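Local structure of BexL (Amycolatopsis orientalis, 4XRW) at residues P52-V57 against I69-T74; K80-R85 against F97-S102; P215-L220 against E235-C240. The protein probably catalyses the cyclisation and aromatisation of a polyketide intermediate, as a di-domain aromatase/cyclase in the biosynthesis of BE-7585A. One frame throughout, in Å; residues are numbered along the deposited sequence.

Contact 1 (P52-V57 against I69-T74); sequences PPTVFV and IRIWAT
Val55 and Phe56 both turn their backbone N-H toward the carbonyl of Trp72, which makes a classic beta bulge in the antiparallel hairpin of strands 54-59 and 67-73. Trp72 O accepts from Val55 N at 2.7 Å and more loosely from Phe56 N at 3.3 Å, both donors coming from the same face of the carbonyl plane. The return bond is straighter: Trp72 N reaches Phe56 O with an angle of 172° at the hydrogen. That same oxygen lies in the plane of the Trp72 indole, at its edge, 3.3 Å from CE3. Packing is tight around this pair and on toward Val57. The Phe56 and Trp72 side chains lie side by side and point the same way, Phe56 CD2 3.8 Å from Trp72 CZ3, the ring planes inclined by 31°. On the other face of the sheet Val57 extends CG1 anti to its backbone N (chi1 -171°), which brings this methyl against Ile69 CB at 3.8 Å, with Ile71 CG1 alongside. Buried Val55 CG2 meets Thr74 CG2 at 3.8 Å, the side chains crossing at about a right angle. Pro53 is looser and more open to solvent: Thr74 N holds Pro53 O at 2.8 Å, but the exposed ring has little more than the Thr74 hydroxyl beside its CB. Arg70 lays its CG over one face of the Trp72 indole and then leads away to a hydrogen bond from NH1 to Asn81 OD1. Thr54 OG1 binds a MES molecule, probably from the crystallisation liquor. Trp47 of helix 47-50 packs on Thr54, Val57, Ile69 and Ile71, strand 80-89 continues the sheet beyond 67-73, and the second domain supplies Phe241, edge-to-face with Trp72, and Lys249, whose NZ hydrogen-bonds to the carbonyls of Pro52 and Thr54.

Contact 2 (K80-R85 against F97-S102); sequences KNWTSR and FHQEVS
Arg85 and His98 form an antiparallel hydrogen-bonded pair, Arg85 N to His98 O 2.9 Å and His98 N to Arg85 O 2.8 Å, on strands whose axes run at 145° to each other. They belong to the beta hairpin of strands 80-89 and 94-99, part of the curved antiparallel sheet of the helix-grip fold. Past the non-hydrogen-bonded pair Ser84-Gln99 the second strand ends and its chain diverges, so that Trp82 touches it only lightly, CD1 near Gln99 CG. Where the chains part, Glu100 fastens them twice. Its N-H donates to Thr83 O at 3.1 Å, and its OE1 accepts from Thr83 OG1 at 2.6 Å, on the anti side of the carboxylate and 27° out of its plane. Thr83 places OG1 between its backbone N and carbonyl carbon (chi1 54°), on the side from which Glu100 comes. The other carboxylate oxygen, OE2, forms a salt bridge with Arg68 NE, so the group is tied at both oxygens and probably held in its ionised form. Across the same face the extended Arg85 offers Glu100 its CB, while its guanidinium carries on past. His98 brings CD2 to 3.3 Å from Arg85 O, and its NE2 is hydrogen-bonded to Glu87 OE1. On the opposite face Ser84 OG rests 3.8 Å from Phe97 CB. A water molecule bridges the diverging chains, donating to Thr83 O at 2.8 Å and accepting from Val101 N at 2.7 Å.

Contact 3 (P215-L220 against E235-C240); sequences PGLQVL and ESVRVC
Gln218 and Arg238 meet flat and in one plane, amide and guanidinium only 3° apart, on the face of the hairpin that also carries Leu220 and Ser236. Both Arg238 NE and Arg238 NH2 donate to the single acceptor Gln218 OE1, at 2.9 and 2.8 Å, NE nearly head-on to the carbonyl and NH2 on a lone pair. A bend at chi3 (-58°) swings the guanidinium beside the amide. Leu220 CD2 lies over one guanidinium face, 3.8 Å above its plane, and Cys240 SG closes against Gln218 CD. The paired groups are anchored further by Val192 O, which takes NH2, and by Glu212 and Asp193, which take Gln218 NE2. A leucine in place of Arg238 would probably leave Gln218 OE1 and Val192 O without these donors in a buried setting, and the amide freer to turn. On the other face Leu217 pushes CD1 into the hollow between Val237 CG1 and Val239 CG2, 4.0 and 4.1 Å away, and Val219 CG1 settles on Glu235 CG. Gly216, at positive phi, holds Cys240 N at 2.9 Å through its O; a CB there would crowd Cys240 O and the carbonyl O of Pro215. The regular pairing from Leu217 to Leu220 is that of an antiparallel beta hairpin, here strands 217-225 and 231-241 in the seven-stranded sheet of the second helix-grip domain.

How the contacts relate
From the N terminus, contact 1 closes the first hairpin, joining strands 54-59 and 67-73. The chain then turns into strand 80-89, and contact 2 closes the next hairpin with strand 94-99. The loops follow in series, neither crossing nor enclosing one another, yet they share a sheet: Ile69 N and Ile71 N probably hydrogen-bond to Ser84 O and Trp82 O, giving four consecutive strands. Contact 3 closes much later, in the second domain, between strands 217-225 and 231-241. Its valine face meets contact 1 across the domain boundary, Val239 packing on Trp72 and Val55, while Leu217 also reaches Lys80 of contact 2.

Contact 1 (P52-V57 against I69-T74)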
# COMPACT_ATOMS: atom_id res chain seq x y z
N PRO A 52 -4.94 -1.92 -4.87
CA PRO A 52 -4.73 -2.83 -3.73
C PRO A 52 -3.40 -3.60 -3.73
O PRO A 52 -2.86 -3.77 -2.65
CB PRO A 52 -5.93 -3.79 -3.84
CG PRO A 52 -7.00 -2.92 -4.43
CD PRO A 52 -6.30 -2.07 -5.44
N PRO A 53 -2.83 -3.98 -4.89
CA PRO A 53 -1.54 -4.66 -4.79
C PRO A 53 -0.36 -3.79 -4.37
O PRO A 53 0.66 -4.34 -3.96
CB PRO A 53 -1.30 -5.20 -6.21
CG PRO A 53 -2.68 -5.23 -6.83
CD PRO A 53 -3.35 -3.99 -6.27
N THR A 54 -0.46 -2.48 -4.51
CA THR A 54 0.70 -1.60 -4.33
C THR A 54 1.00 -1.41 -2.85
O THR A 54 0.13 -1.03 -2.06
CB THR A 54 0.49 -0.23 -5.00
OG1 THR A 54 0.21 -0.41 -6.40
CG2 THR A 54 1.73 0.59 -4.87
N VAL A 55 2.25 -1.66 -2.48
CA VAL A 55 2.68 -1.42 -1.09
C VAL A 55 3.34 -0.05 -0.92
O VAL A 55 3.10 0.65 0.08
CB VAL A 55 3.63 -2.54 -0.61
CG1 VAL A 55 4.05 -2.29 0.82
CG2 VAL A 55 2.91 -3.91 -0.75
N PHE A 56 4.16 0.36 -1.88
CA PHE A 56 4.82 1.67 -1.78
C PHE A 56 5.41 2.03 -3.14
O PHE A 56 5.73 1.14 -3.92
CB PHE A 56 5.93 1.63 -0.72
CG PHE A 56 6.60 2.93 -0.47
CD1 PHE A 56 5.88 4.00 0.04
CD2 PHE A 56 7.96 3.09 -0.67
CE1 PHE A 56 6.51 5.21 0.29
CE2 PHE A 56 8.57 4.30 -0.41
CZ PHE A 56 7.82 5.35 0.07
N VAL A 57 5.56 3.33 -3.39
CA VAL A 57 6.17 3.81 -4.61
C VAL A 57 7.14 4.89 -4.23
O VAL A 57 6.80 5.77 -3.43
CB VAL A 57 5.14 4.42 -5.61
CG1 VAL A 57 5.83 4.70 -6.96
CG2 VAL A 57 3.95 3.50 -5.81
N ILE A 69 10.08 5.84 -11.43
CA ILE A 69 9.58 5.44 -10.11
C ILE A 69 9.85 3.96 -9.91
O ILE A 69 10.04 3.20 -10.88
CB ILE A 69 8.05 5.74 -9.92
CG1 ILE A 69 7.21 5.05 -11.03
CG2 ILE A 69 7.82 7.22 -9.88
CD1 ILE A 69 5.73 5.12 -10.83
N ARG A 70 9.95 3.60 -8.65
CA ARG A 70 10.13 2.23 -8.20
C ARG A 70 8.89 1.85 -7.41
O ARG A 70 8.51 2.55 -6.47
CB ARG A 70 11.39 2.06 -7.33
CG ARG A 70 11.65 0.59 -7.04
CD ARG A 70 12.93 0.32 -6.28
NE ARG A 70 14.09 0.86 -6.98
CZ ARG A 70 14.76 0.24 -7.94
NH1 ARG A 70 14.40 -0.98 -8.34
NH2 ARG A 70 15.80 0.84 -8.52
N ILE A 71 8.27 0.77 -7.85
CA ILE A 71 6.99 0.31 -7.33
C ILE A 71 7.24 -1.01 -6.61
O ILE A 71 7.84 -1.93 -7.17
CB ILE A 71 5.98 0.08 -8.44
CG1 ILE A 71 5.70 1.38 -9.21
CG2 ILE A 71 4.69 -0.47 -7.89
CD1 ILE A 71 5.36 1.12 -10.67
N TRP A 72 6.78 -1.09 -5.36
CA TRP A 72 6.74 -2.36 -4.64
C TRP A 72 5.26 -2.81 -4.54
O TRP A 72 4.37 -2.05 -4.12
CB TRP A 72 7.34 -2.23 -3.22
CG TRP A 72 8.79 -2.00 -3.12
CD1 TRP A 72 9.80 -2.92 -2.86
CD2 TRP A 72 9.44 -0.75 -3.23
NE1 TRP A 72 11.00 -2.31 -2.82
CE2 TRP A 72 10.82 -0.97 -3.07
CE3 TRP A 72 8.99 0.54 -3.46
CZ2 TRP A 72 11.73 0.05 -3.11
CZ3 TRP A 72 9.92 1.56 -3.51
CH2 TRP A 72 11.27 1.31 -3.34
N ALA A 73 5.01 -4.07 -4.90
CA ALA A 73 3.65 -4.61 -4.90
C ALA A 73 3.61 -6.09 -4.52
O ALA A 73 4.63 -6.80 -4.55
CB ALA A 73 3.01 -4.42 -6.25
N THR A 74 2.41 -6.54 -4.19
CA THR A 74 2.22 -7.90 -3.65
C THR A 74 2.31 -8.98 -4.72
O THR A 74 2.69 -10.13 -4.43
CB THR A 74 0.88 -7.98 -2.88
OG1 THR A 74 -0.19 -7.59 -3.74
CG2 THR A 74 0.90 -7.00 -1.74

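Contact 2 (K80-R85 against F97-S102)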
# COMPACT_ATOMS: atom_id res chain seq x y z
N LYS A 80 7.31 -8.07 -5.13
CA LYS A 80 8.44 -7.71 -5.96
C LYS A 80 8.44 -6.22 -6.20
O LYS A 80 7.49 -5.53 -5.84
CB LYS A 80 8.37 -8.45 -7.30
CG LYS A 80 7.10 -8.20 -8.09
CD LYS A 80 7.07 -9.04 -9.42
CE LYS A 80 7.46 -10.56 -9.24
NZ LYS A 80 6.55 -11.48 -8.41
N ASN A 81 9.57 -5.72 -6.69
CA ASN A 81 9.63 -4.34 -7.14
C ASN A 81 10.08 -4.26 -8.59
O ASN A 81 10.73 -5.17 -9.11
CB ASN A 81 10.50 -3.47 -6.23
CG ASN A 81 11.97 -3.61 -6.47
OD1 ASN A 81 12.50 -3.12 -7.47
ND2 ASN A 81 12.67 -4.21 -5.53
N TRP A 82 9.69 -3.17 -9.24
CA TRP A 82 10.11 -2.87 -10.61
C TRP A 82 10.11 -1.35 -10.81
O TRP A 82 9.63 -0.61 -9.96
CB TRP A 82 9.21 -3.56 -11.63
CG TRP A 82 7.83 -3.03 -11.73
CD1 TRP A 82 7.36 -2.08 -12.58
CD2 TRP A 82 6.71 -3.46 -10.95
NE1 TRP A 82 6.01 -1.88 -12.38
CE2 TRP A 82 5.59 -2.72 -11.37
CE3 TRP A 82 6.55 -4.39 -9.92
CZ2 TRP A 82 4.33 -2.88 -10.81
CZ3 TRP A 82 5.29 -4.55 -9.36
CH2 TRP A 82 4.20 -3.81 -9.81
N THR A 83 10.69 -0.90 -11.90
CA THR A 83 10.73 0.52 -12.19
C THR A 83 9.93 0.80 -13.46
O THR A 83 9.73 -0.07 -14.33
CB THR A 83 12.17 1.04 -12.34
OG1 THR A 83 12.86 0.24 -13.31
CG2 THR A 83 12.91 0.92 -11.02
N SER A 84 9.44 2.02 -13.50
CA SER A 84 8.59 2.54 -14.55
C SER A 84 9.02 3.97 -14.83
O SER A 84 9.33 4.76 -13.92
CB SER A 84 7.11 2.48 -14.10
OG SER A 84 6.22 2.88 -15.15
N ARG A 85 9.01 4.32 -16.11
CA ARG A 85 9.23 5.68 -16.55
C ARG A 85 7.92 6.29 -16.96
O ARG A 85 7.18 5.67 -17.72
CB ARG A 85 10.22 5.73 -17.71
CG ARG A 85 10.51 7.13 -18.20
CD ARG A 85 11.56 7.11 -19.28
NE ARG A 85 12.01 8.45 -19.59
CZ ARG A 85 13.16 8.98 -19.16
NH1 ARG A 85 14.01 8.27 -18.41
NH2 ARG A 85 13.47 10.22 -19.50
N PHE A 97 3.12 5.73 -19.30
CA PHE A 97 4.07 4.97 -18.49
C PHE A 97 4.70 3.88 -19.33
O PHE A 97 4.12 3.45 -20.32
CB PHE A 97 3.41 4.40 -17.23
CG PHE A 97 2.18 3.55 -17.51
CD1 PHE A 97 2.30 2.17 -17.64
CD2 PHE A 97 0.92 4.13 -17.61
CE1 PHE A 97 1.18 1.38 -17.88
CE2 PHE A 97 -0.18 3.35 -17.82
CZ PHE A 97 -0.07 1.99 -17.96
N HIS A 98 5.90 3.47 -18.94
CA HIS A 98 6.66 2.47 -19.67
C HIS A 98 7.41 1.61 -18.65
O HIS A 98 8.21 2.11 -17.88
CB HIS A 98 7.63 3.14 -20.64
CG HIS A 98 7.06 4.33 -21.34
ND1 HIS A 98 6.32 4.23 -22.50
CD2 HIS A 98 7.07 5.65 -21.02
CE1 HIS A 98 5.92 5.43 -22.88
NE2 HIS A 98 6.37 6.31 -22.00
N GLN A 99 7.11 0.31 -18.66
CA GLN A 99 7.76 -0.66 -17.79
C GLN A 99 9.22 -0.83 -18.22
O GLN A 99 9.47 -1.06 -19.40
CB GLN A 99 6.98 -1.97 -17.88
CG GLN A 99 7.33 -3.07 -16.89
CD GLN A 99 6.38 -4.25 -17.07
OE1 GLN A 99 6.75 -5.28 -17.65
NE2 GLN A 99 5.14 -4.09 -16.59
N GLU A 100 10.18 -0.68 -17.31
CA GLU A 100 11.59 -0.63 -17.72
C GLU A 100 12.27 -1.95 -17.93
O GLU A 100 13.19 -2.03 -18.75
CB GLU A 100 12.44 0.18 -16.74
CG GLU A 100 12.04 1.65 -16.62
CD GLU A 100 13.09 2.51 -15.94
OE1 GLU A 100 13.77 2.03 -15.02
OE2 GLU A 100 13.23 3.70 -16.35
N VAL A 101 11.84 -2.97 -17.20
CA VAL A 101 12.38 -4.31 -17.35
C VAL A 101 11.17 -5.20 -17.55
O VAL A 101 10.27 -5.24 -16.73
CB VAL A 101 13.21 -4.77 -16.11
CG1 VAL A 101 13.85 -6.14 -16.36
CG2 VAL A 101 14.29 -3.77 -15.79
N SER A 102 11.13 -5.86 -18.69
CA SER A 102 10.04 -6.79 -18.95
C SER A 102 10.53 -8.22 -18.88
O SER A 102 11.73 -8.48 -19.02
CB SER A 102 9.43 -6.47 -20.29
OG SER A 102 8.49 -5.42 -20.09
O HOH W 1 10.54 -2.65 -14.86

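Contact 3 (P215-L220 against E235-C240)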
# COMPACT_ATOMS: atom_id res chain seq x y z
N PRO A 215 16.33 -8.60 0.06
CA PRO A 215 16.68 -7.69 1.17
C PRO A 215 15.73 -6.51 1.28
O PRO A 215 15.53 -5.82 0.29
CB PRO A 215 18.10 -7.19 0.79
CG PRO A 215 18.58 -8.11 -0.28
CD PRO A 215 17.35 -8.58 -1.00
N GLY A 216 15.13 -6.31 2.44
CA GLY A 216 14.26 -5.14 2.60
C GLY A 216 12.83 -5.30 2.08
O GLY A 216 12.06 -4.34 2.06
N LEU A 217 12.47 -6.50 1.66
CA LEU A 217 11.10 -6.80 1.29
C LEU A 217 10.67 -7.98 2.15
O LEU A 217 11.24 -9.06 2.04
CB LEU A 217 11.00 -7.12 -0.20
CG LEU A 217 9.61 -7.29 -0.79
CD1 LEU A 217 8.68 -6.18 -0.45
CD2 LEU A 217 9.73 -7.39 -2.33
N GLN A 218 9.69 -7.76 3.01
CA GLN A 218 9.30 -8.76 4.01
C GLN A 218 7.82 -9.16 3.87
O GLN A 218 6.98 -8.28 3.58
CB GLN A 218 9.52 -8.20 5.41
CG GLN A 218 10.93 -7.85 5.77
CD GLN A 218 11.03 -7.25 7.15
OE1 GLN A 218 10.10 -6.61 7.63
NE2 GLN A 218 12.15 -7.49 7.82
N VAL A 219 7.53 -10.45 4.09
CA VAL A 219 6.18 -10.92 4.27
C VAL A 219 6.10 -11.32 5.73
O VAL A 219 6.76 -12.26 6.17
CB VAL A 219 5.81 -12.07 3.33
CG1 VAL A 219 4.39 -12.52 3.60
CG2 VAL A 219 5.98 -11.61 1.89
N LEU A 220 5.38 -10.54 6.50
CA LEU A 220 5.33 -10.72 7.96
C LEU A 220 4.00 -11.32 8.31
O LEU A 220 2.96 -10.70 8.13
CB LEU A 220 5.55 -9.39 8.66
CG LEU A 220 5.40 -9.38 10.17
CD1 LEU A 220 6.35 -10.40 10.80
CD2 LEU A 220 5.69 -7.95 10.65
N GLU A 235 -1.17 -11.17 8.04
CA GLU A 235 -0.05 -10.97 7.14
C GLU A 235 -0.02 -9.52 6.70
O GLU A 235 -1.06 -8.93 6.40
CB GLU A 235 -0.17 -11.88 5.93
CG GLU A 235 0.97 -11.75 4.90
CD GLU A 235 0.71 -12.59 3.65
OE1 GLU A 235 0.89 -13.84 3.74
OE2 GLU A 235 0.32 -12.00 2.60
N SER A 236 1.18 -8.96 6.65
CA SER A 236 1.45 -7.71 5.96
C SER A 236 2.72 -7.84 5.12
O SER A 236 3.57 -8.70 5.37
CB SER A 236 1.61 -6.58 6.96
OG SER A 236 2.73 -6.87 7.80
N VAL A 237 2.84 -6.97 4.12
CA VAL A 237 4.05 -6.90 3.32
C VAL A 237 4.72 -5.56 3.67
O VAL A 237 4.04 -4.53 3.72
CB VAL A 237 3.74 -7.01 1.82
CG1 VAL A 237 4.98 -6.69 1.00
CG2 VAL A 237 3.20 -8.39 1.51
N ARG A 238 6.00 -5.60 4.00
CA ARG A 238 6.74 -4.42 4.42
C ARG A 238 7.93 -4.16 3.49
O ARG A 238 8.58 -5.07 3.00
CB ARG A 238 7.25 -4.59 5.88
CG ARG A 238 6.22 -5.19 6.79
CD ARG A 238 6.47 -4.84 8.28
NE ARG A 238 7.80 -5.30 8.69
CZ ARG A 238 8.34 -5.09 9.89
NH1 ARG A 238 7.68 -4.41 10.80
NH2 ARG A 238 9.54 -5.55 10.16
N VAL A 239 8.17 -2.88 3.28
CA VAL A 239 9.32 -2.41 2.58
C VAL A 239 10.20 -1.58 3.55
O VAL A 239 9.76 -0.56 4.10
CB VAL A 239 8.92 -1.53 1.38
CG1 VAL A 239 10.13 -1.22 0.57
CG2 VAL A 239 7.84 -2.23 0.49
N CYS A 240 11.44 -2.02 3.69
CA CYS A 240 12.35 -1.51 4.71
C CYS A 240 13.51 -0.70 4.09
O CYS A 240 14.20 -1.16 3.18
CB CYS A 240 12.88 -2.70 5.52
SG CYS A 240 11.52 -3.75 6.13
O HOH W 2 1.33 -8.70 9.92